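Local coordinates for protein DyP (Bjerkandera adusta, PDB 3VXI) that probably acts as a heme b peroxidase of the DyP family, using hydrogen peroxide to oxidise dyes and other substrates, at residues Ser174-Thr179 and His326-Ser331; Thr184-Gln189 and Ala283-Asn288. All blocks are in the same frame, centred on the assembly; numbering follows the deposited sequence.

Contact 1. Residues Ser174-Thr179 and His326-Ser331; sequences SQPSVT and HAMRSS. With HEM (protoporphyrin IX containing Fe), chain B; ASC (ascorbic acid), chain C.
Gln175 pairs its side-chain amide with both the N and the O of Arg329: Arg329 N gives its hydrogen to OE1 (2.9 Å, 163°), while NE2 donates more bent to Arg329 O (134°). Glutamine suits this place because one amide both accepts and donates, and a bend at chi2 (-82°) brings it back onto the strand.

In the heme pocket of this DyP-type peroxidase, the Arg329 guanidinium lies flat over one pyrrole ring, on the side away from axial His308. Its NH2 reaches Ser174 O at 2.8 Å and propionate O2A at 2.8 Å; Ser174 N also meets O2A, and Ser174 OG donates to O2D (2.7 Å). NH1 holds water 2, a ligand of the iron; NE donates to water 1, beside Gln175 OE1 and Ala327 O. A leucine replacing Arg329 would probably leave Ser174 O and water 2 without these donors and Asp171 without its salt-bridge partner, while O2A keeps Ser174 N.

Packing is tight at Pro176, whose CD lies 3.1 Å from Ala327 O, with CB on His326 CB (3.8 Å) and CG on Met328 SD. The His326 ring edge faces ascorbate, CE1 3.2 Å from O1. Gln175, by contrast, is partly exposed, and beyond Pro176 and Arg329 the segments diverge.

Strand 328-334, outermost in its antiparallel sheet, bonds to 353-360; strand 177-178 runs parallel to 191-192.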
loop_
_atom_site.group_PDB
_atom_site.type_symbol
_atom_site.label_atom_id
_atom_site.label_comp_id
_atom_site.label_asym_id
_atom_site.label_seq_id
_atom_site.Cartn_x
_atom_site.Cartn_y
_atom_site.Cartn_z
ATOM N N SER A 174 -6.104 -6.740 5.968
ATOM C CA SER A 174 -5.482 -7.989 5.530
ATOM C C SER A 174 -4.015 -7.826 5.141
ATOM O O SER A 174 -3.679 -7.089 4.206
ATOM C CB SER A 174 -6.279 -8.600 4.371
ATOM O OG SER A 174 -5.719 -9.847 3.997
ATOM N N GLN A 175 -3.152 -8.519 5.879
ATOM C CA GLN A 175 -1.707 -8.532 5.635
ATOM C C GLN A 175 -1.255 -9.974 5.718
ATOM O O GLN A 175 -1.837 -10.750 6.467
ATOM C CB GLN A 175 -0.955 -7.729 6.710
ATOM C CG GLN A 175 -1.458 -6.307 6.974
ATOM C CD GLN A 175 -0.939 -5.274 5.991
ATOM O OE1 GLN A 175 -0.258 -5.594 5.013
ATOM N NE2 GLN A 175 -1.260 -4.022 6.248
ATOM N N PRO A 176 -0.213 -10.351 4.963
ATOM C CA PRO A 176 0.363 -11.678 5.196
ATOM C C PRO A 176 1.025 -11.751 6.572
ATOM O O PRO A 176 1.407 -10.727 7.144
ATOM C CB PRO A 176 1.408 -11.806 4.077
ATOM C CG PRO A 176 1.796 -10.408 3.761
ATOM C CD PRO A 176 0.523 -9.595 3.931
ATOM N N SER A 177 1.153 -12.961 7.096
ATOM C CA SER A 177 1.924 -13.191 8.306
ATOM C C SER A 177 3.131 -14.020 7.888
ATOM O O SER A 177 2.971 -15.007 7.172
ATOM C CB SER A 177 1.070 -13.930 9.325
ATOM O OG SER A 177 1.775 -14.142 10.534
ATOM N N VAL A 178 4.333 -13.599 8.274
ATOM C CA VAL A 178 5.528 -14.388 7.934
ATOM C C VAL A 178 5.960 -15.287 9.081
ATOM O O VAL A 178 5.831 -14.926 10.256
ATOM C CB VAL A 178 6.740 -13.527 7.452
ATOM C CG1 VAL A 178 6.335 -12.626 6.294
ATOM C CG2 VAL A 178 7.328 -12.705 8.582
ATOM N N THR A 179 6.466 -16.464 8.732
ATOM C CA THR A 179 7.078 -17.341 9.719
ATOM C C THR A 179 8.453 -16.780 10.119
ATOM O O THR A 179 9.005 -15.903 9.440
ATOM C CB THR A 179 7.209 -18.786 9.201
ATOM O OG1 THR A 179 8.054 -18.815 8.046
ATOM C CG2 THR A 179 5.840 -19.362 8.827
ATOM N N HIS A 326 2.084 -12.263 -2.120
ATOM C CA HIS A 326 1.652 -11.490 -0.954
ATOM C C HIS A 326 2.647 -10.378 -0.686
ATOM O O HIS A 326 3.830 -10.504 -0.984
ATOM C CB HIS A 326 1.521 -12.380 0.289
ATOM C CG HIS A 326 0.430 -13.401 0.177
ATOM N ND1 HIS A 326 -0.891 -13.114 0.446
ATOM C CD2 HIS A 326 0.463 -14.695 -0.217
ATOM C CE1 HIS A 326 -1.624 -14.194 0.233
ATOM N NE2 HIS A 326 -0.827 -15.168 -0.171
ATOM N N ALA A 327 2.163 -9.288 -0.107
ATOM C CA ALA A 327 3.018 -8.155 0.219
ATOM C C ALA A 327 2.440 -7.437 1.432
ATOM O O ALA A 327 1.244 -7.541 1.709
ATOM C CB ALA A 327 3.115 -7.212 -0.964
ATOM N N MET A 328 3.304 -6.736 2.168
ATOM C CA MET A 328 2.881 -5.927 3.314
ATOM C C MET A 328 2.529 -4.525 2.867
ATOM O O MET A 328 3.191 -3.975 1.984
ATOM C CB MET A 328 4.021 -5.794 4.328
ATOM C CG MET A 328 4.454 -7.077 5.007
ATOM S SD MET A 328 3.167 -7.772 6.053
ATOM C CE MET A 328 2.775 -6.444 7.182
ATOM N N ARG A 329 1.518 -3.924 3.494
ATOM C CA ARG A 329 1.175 -2.531 3.184
ATOM C C ARG A 329 1.223 -1.663 4.424
ATOM O O ARG A 329 0.847 -2.098 5.524
ATOM C CB ARG A 329 -0.210 -2.423 2.538
ATOM C CG ARG A 329 -0.292 -3.039 1.148
ATOM C CD ARG A 329 -1.748 -3.234 0.686
ATOM N NE ARG A 329 -2.465 -4.035 1.681
ATOM C CZ ARG A 329 -3.546 -3.651 2.354
ATOM N NH1 ARG A 329 -4.138 -2.487 2.127
ATOM N NH2 ARG A 329 -4.052 -4.458 3.273
ATOM N N SER A 330 1.692 -0.428 4.239
ATOM C CA SER A 330 1.742 0.542 5.331
ATOM C C SER A 330 1.386 1.935 4.796
ATOM O O SER A 330 2.138 2.906 4.950
ATOM C CB SER A 330 3.123 0.534 5.982
ATOM O OG SER A 330 3.064 1.173 7.249
ATOM N N SER A 331 0.227 2.015 4.155
ATOM C CA SER A 331 -0.220 3.255 3.518
ATOM C C SER A 331 -0.883 4.182 4.522
ATOM O O SER A 331 -1.372 3.745 5.579
ATOM C CB SER A 331 -1.211 2.938 2.391
ATOM O OG SER A 331 -0.666 1.956 1.530
HETATM C CHA HEM B . -6.775 -3.827 0.416
HETATM C CHB HEM B . -7.908 0.773 -0.543
HETATM C CHC HEM B . -4.342 0.951 -3.808
HETATM C CHD HEM B . -3.226 -3.658 -2.899
HETATM C C1A HEM B . -7.417 -2.619 0.417
HETATM C C2A HEM B . -8.576 -2.278 1.210
HETATM C C3A HEM B . -8.865 -0.996 0.950
HETATM C C4A HEM B . -7.916 -0.502 -0.021
HETATM C CMA HEM B . -10.031 -0.169 1.518
HETATM C CAA HEM B . -9.359 -3.222 2.154
HETATM C CBA HEM B . -8.712 -3.356 3.531
HETATM C CGA HEM B . -7.806 -4.561 3.627
HETATM O O1A HEM B . -8.177 -5.654 3.137
HETATM O O2A HEM B . -6.727 -4.435 4.214
HETATM C C1B HEM B . -7.049 1.240 -1.517
HETATM C C2B HEM B . -7.011 2.578 -2.070
HETATM C C3B HEM B . -6.016 2.624 -2.967
HETATM C C4B HEM B . -5.394 1.323 -3.001
HETATM C CMB HEM B . -7.970 3.727 -1.689
HETATM C CAB HEM B . -5.564 3.824 -3.824
HETATM C CBB HEM B . -5.783 5.100 -3.454
HETATM C C1C HEM B . -3.780 -0.310 -3.900
HETATM C C2C HEM B . -2.760 -0.720 -4.847
HETATM C C3C HEM B . -2.464 -2.007 -4.598
HETATM C C4C HEM B . -3.268 -2.417 -3.473
HETATM C CMC HEM B . -2.159 0.214 -5.921
HETATM C CAC HEM B . -1.455 -2.936 -5.283
HETATM C CBC HEM B . -1.205 -2.799 -6.595
HETATM C C1D HEM B . -4.017 -4.085 -1.874
HETATM C C2D HEM B . -3.842 -5.357 -1.215
HETATM C C3D HEM B . -4.935 -5.406 -0.196
HETATM C C4D HEM B . -5.672 -4.171 -0.321
HETATM C CMD HEM B . -2.790 -6.448 -1.449
HETATM C CAD HEM B . -5.190 -6.569 0.759
HETATM C CBD HEM B . -5.985 -7.608 -0.025
HETATM C CGD HEM B . -6.194 -8.863 0.779
HETATM O O1D HEM B . -7.364 -9.339 0.780
HETATM O O2D HEM B . -5.230 -9.395 1.384
HETATM N NA HEM B . -7.038 -1.517 -0.328
HETATM N NB HEM B . -6.052 0.492 -2.109
HETATM N NC HEM B . -4.088 -1.381 -3.085
HETATM N ND HEM B . -5.087 -3.386 -1.310
HETATM FE FE HEM B . -5.602 -1.453 -1.728
HETATM C C1 ASC C . -4.836 -15.929 1.268
HETATM C C2 ASC C . -4.604 -16.674 0.107
HETATM C C3 ASC C . -5.172 -17.913 0.312
HETATM C C4 ASC C . -5.763 -17.959 1.705
HETATM C C5 ASC C . -4.933 -18.917 2.576
HETATM C C6 ASC C . -5.349 -18.783 4.047
HETATM O O1 ASC C . -4.483 -14.781 1.488
HETATM O O2 ASC C . -3.929 -16.280 -1.025
HETATM O O3 ASC C . -5.219 -18.947 -0.558
HETATM O O4 ASC C . -5.532 -16.633 2.220
HETATM O O5 ASC C . -3.523 -18.632 2.436
HETATM O O6 ASC C . -4.692 -19.758 4.871
HETATM O O HOH W 1 -1.129 -6.488 2.482
HETATM O O HOH W 2 -4.258 -0.813 -0.253
#

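Contact 2. Residues Thr184-Gln189 and Ala283-Asn288. With ASC (ascorbic acid), chain C.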
loop_
_atom_site.group_PDB
_atom_site.type_symbol
_atom_site.label_atom_id
_atom_site.label_comp_id
_atom_site.label_asym_id
_atom_site.label_seq_id
_atom_site.Cartn_x
_atom_site.Cartn_y
_atom_site.Cartn_z
ATOM N N THR A 184 0.644 -13.258 16.405
ATOM C CA THR A 184 -0.725 -13.753 16.313
ATOM C C THR A 184 -1.162 -13.819 14.846
ATOM O O THR A 184 -0.950 -12.869 14.083
ATOM C CB THR A 184 -1.703 -12.882 17.134
ATOM O OG1 THR A 184 -1.742 -11.559 16.584
ATOM C CG2 THR A 184 -1.266 -12.806 18.594
ATOM N N VAL A 185 -1.743 -14.955 14.462
ATOM C CA VAL A 185 -2.282 -15.167 13.112
ATOM C C VAL A 185 -3.809 -15.242 13.203
ATOM O O VAL A 185 -4.366 -16.048 13.958
ATOM C CB VAL A 185 -1.713 -16.459 12.452
ATOM C CG1 VAL A 185 -2.359 -16.715 11.083
ATOM C CG2 VAL A 185 -0.182 -16.386 12.327
ATOM N N PHE A 186 -4.480 -14.382 12.448
ATOM C CA PHE A 186 -5.943 -14.316 12.445
ATOM C C PHE A 186 -6.546 -15.328 11.482
ATOM O O PHE A 186 -5.900 -15.708 10.504
ATOM C CB PHE A 186 -6.401 -12.904 12.074
ATOM C CG PHE A 186 -6.020 -11.868 13.084
ATOM C CD1 PHE A 186 -6.550 -11.910 14.367
ATOM C CD2 PHE A 186 -5.150 -10.837 12.751
ATOM C CE1 PHE A 186 -6.213 -10.953 15.309
ATOM C CE2 PHE A 186 -4.800 -9.866 13.701
ATOM C CZ PHE A 186 -5.330 -9.927 14.974
ATOM N N PRO A 187 -7.776 -15.796 11.764
ATOM C CA PRO A 187 -8.440 -16.708 10.830
ATOM C C PRO A 187 -8.520 -16.108 9.419
ATOM O O PRO A 187 -8.971 -14.969 9.238
ATOM C CB PRO A 187 -9.836 -16.877 11.442
ATOM C CG PRO A 187 -9.611 -16.673 12.906
ATOM C CD PRO A 187 -8.568 -15.597 12.993
ATOM N N GLY A 188 -8.037 -16.860 8.435
ATOM C CA GLY A 188 -8.082 -16.428 7.033
ATOM C C GLY A 188 -6.832 -15.698 6.562
ATOM O O GLY A 188 -6.672 -15.424 5.374
ATOM N N GLN A 189 -5.946 -15.376 7.501
ATOM C CA GLN A 189 -4.697 -14.692 7.182
ATOM C C GLN A 189 -3.726 -15.665 6.528
ATOM O O GLN A 189 -3.597 -16.800 6.975
ATOM C CB GLN A 189 -4.088 -14.123 8.463
ATOM C CG GLN A 189 -3.003 -13.113 8.220
ATOM C CD GLN A 189 -2.473 -12.450 9.475
ATOM O OE1 GLN A 189 -2.767 -12.850 10.609
ATOM N NE2 GLN A 189 -1.674 -11.415 9.275
ATOM N N ALA A 283 -15.222 -4.846 12.331
ATOM C CA ALA A 283 -14.348 -4.408 13.417
ATOM C C ALA A 283 -13.675 -5.568 14.157
ATOM O O ALA A 283 -12.837 -5.339 15.033
ATOM C CB ALA A 283 -15.136 -3.547 14.399
ATOM N N ASP A 284 -14.059 -6.802 13.831
ATOM C CA ASP A 284 -13.575 -7.986 14.541
ATOM C C ASP A 284 -12.477 -8.700 13.739
ATOM O O ASP A 284 -12.779 -9.394 12.771
ATOM C CB ASP A 284 -14.741 -8.949 14.807
ATOM C CG ASP A 284 -14.333 -10.160 15.636
ATOM O OD1 ASP A 284 -13.153 -10.254 16.039
ATOM O OD2 ASP A 284 -15.206 -11.021 15.872
ATOM N N PRO A 285 -11.196 -8.550 14.139
ATOM C CA PRO A 285 -10.142 -9.186 13.339
ATOM C C PRO A 285 -10.166 -10.721 13.398
ATOM O O PRO A 285 -9.481 -11.383 12.616
ATOM C CB PRO A 285 -8.851 -8.634 13.957
ATOM C CG PRO A 285 -9.214 -8.308 15.341
ATOM C CD PRO A 285 -10.642 -7.832 15.304
ATOM N N GLN A 286 -10.961 -11.285 14.306
ATOM C CA GLN A 286 -11.112 -12.737 14.386
ATOM C C GLN A 286 -12.036 -13.279 13.312
ATOM O O GLN A 286 -12.088 -14.485 13.089
ATOM C CB GLN A 286 -11.623 -13.154 15.769
ATOM C CG GLN A 286 -10.652 -12.867 16.899
ATOM C CD GLN A 286 -9.362 -13.676 16.799
ATOM O OE1 GLN A 286 -9.341 -14.783 16.256
ATOM N NE2 GLN A 286 -8.280 -13.126 17.347
ATOM N N ARG A 287 -12.760 -12.377 12.647
ATOM C CA ARG A 287 -13.750 -12.761 11.646
ATOM C C ARG A 287 -13.604 -12.045 10.316
ATOM O O ARG A 287 -13.947 -12.609 9.278
ATOM C CB ARG A 287 -15.158 -12.498 12.168
ATOM C CG ARG A 287 -15.566 -13.369 13.316
ATOM C CD ARG A 287 -17.027 -13.139 13.604
ATOM N NE ARG A 287 -17.260 -11.835 14.226
ATOM C CZ ARG A 287 -18.419 -11.182 14.207
ATOM N NH1 ARG A 287 -19.477 -11.709 13.598
ATOM N NH2 ARG A 287 -18.516 -10.003 14.802
ATOM N N ASN A 288 -13.110 -10.811 10.334
ATOM C CA ASN A 288 -13.162 -9.978 9.130
ATOM C C ASN A 288 -12.235 -10.399 7.999
ATOM O O ASN A 288 -12.301 -9.830 6.903
ATOM C CB ASN A 288 -12.982 -8.485 9.451
ATOM C CG ASN A 288 -11.589 -8.158 9.967
ATOM O OD1 ASN A 288 -10.661 -8.967 9.863
ATOM N ND2 ASN A 288 -11.434 -6.956 10.524
HETATM C C1 ASC C . -4.836 -15.929 1.268
HETATM C C2 ASC C . -4.604 -16.674 0.107
HETATM C C3 ASC C . -5.172 -17.913 0.312
HETATM C C4 ASC C . -5.763 -17.959 1.705
HETATM C C5 ASC C . -4.933 -18.917 2.576
HETATM C C6 ASC C . -5.349 -18.783 4.047
HETATM O O1 ASC C . -4.483 -14.781 1.488
HETATM O O2 ASC C . -3.929 -16.280 -1.025
HETATM O O3 ASC C . -5.219 -18.947 -0.558
HETATM O O4 ASC C . -5.532 -16.633 2.220
HETATM O O5 ASC C . -3.523 -18.632 2.436
HETATM O O6 ASC C . -4.692 -19.758 4.871
HETATM O O HOH W 3 -10.481 -12.975 10.388
#
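Water 3 ties Pro187 to Pro285, donating 2.8 Å to Pro187 O and 2.9 Å to Pro285 O, so the two loops are bridged through solvent in the absence of a direct hydrogen bond between them. Beside this bridge, hydrophobic rings pack on backbone carbonyls and a side-chain amide. Pro285 CB stands over one face of the Phe186 ring, 3.9 Å from its centroid and 16° off the normal, a CH-pi contact displaced toward the rim near CE1 and CZ. Proline suits it, since its rigid ring offers CH groups that point at the aromatic cloud. At the edge of the same ring, in its plane, Gln286 NE2 lies 3.6 Å from CE1, with the amide turned 70° from the ring. The glutamine reaches this position by a bend at chi2 (-65°), although its CB points away; the same bend brings OE1 within 3.5 Å of Pro187 CD, while Pro187 CG rests on Gln286 O at 3.3 Å.

Each loop is braced from within. Between parallel strands 177-178 and 191-192, residues 186-189 form a type II beta turn, with Pro187 and Gly188 in the two central positions; the positive phi of Gly188 would jam a side chain against the preceding carbonyl. Gln189 N closes the turn on Phe186 O, and Gln189 OE1 adds a second tie, taking the hydrogen of Phe186 N nearly straight and in the carbonyl plane. In 283-288, Asp284 OD1 accepts from Gln286 N in an Asx turn, met from above the carboxylate plane, while OD2 forms a salt bridge with Arg287 NE at 2.8 Å on its anti side. Asp284 O takes both Arg287 N and Asn288 N. Farther along, Asn288 O accepts from heme-binding Arg263, and Gly188 O approaches ascorbate O4 at 3.6 Å.

In the fold
Contact 1 is a buried contact and contact 2 a surface one, their centres about 13 Å apart. The first pins the loop leading into strand 177-178 to a sheet-edge strand beside the heme, and its segments bond to each other directly as well as through water and the heme propionates. The second joins two irregular loops, whose mutual contacts are van der Waals and water-mediated while their charged bonds stay within one loop. They meet through residues 174-179 and 184-189: Gln189 NE2 probably donates to Gln175 O (2.9 Å), and Ser177 packs on Val185. Both also border the ascorbate, from the His326 edge in contact 1 and from the beta turn in contact 2.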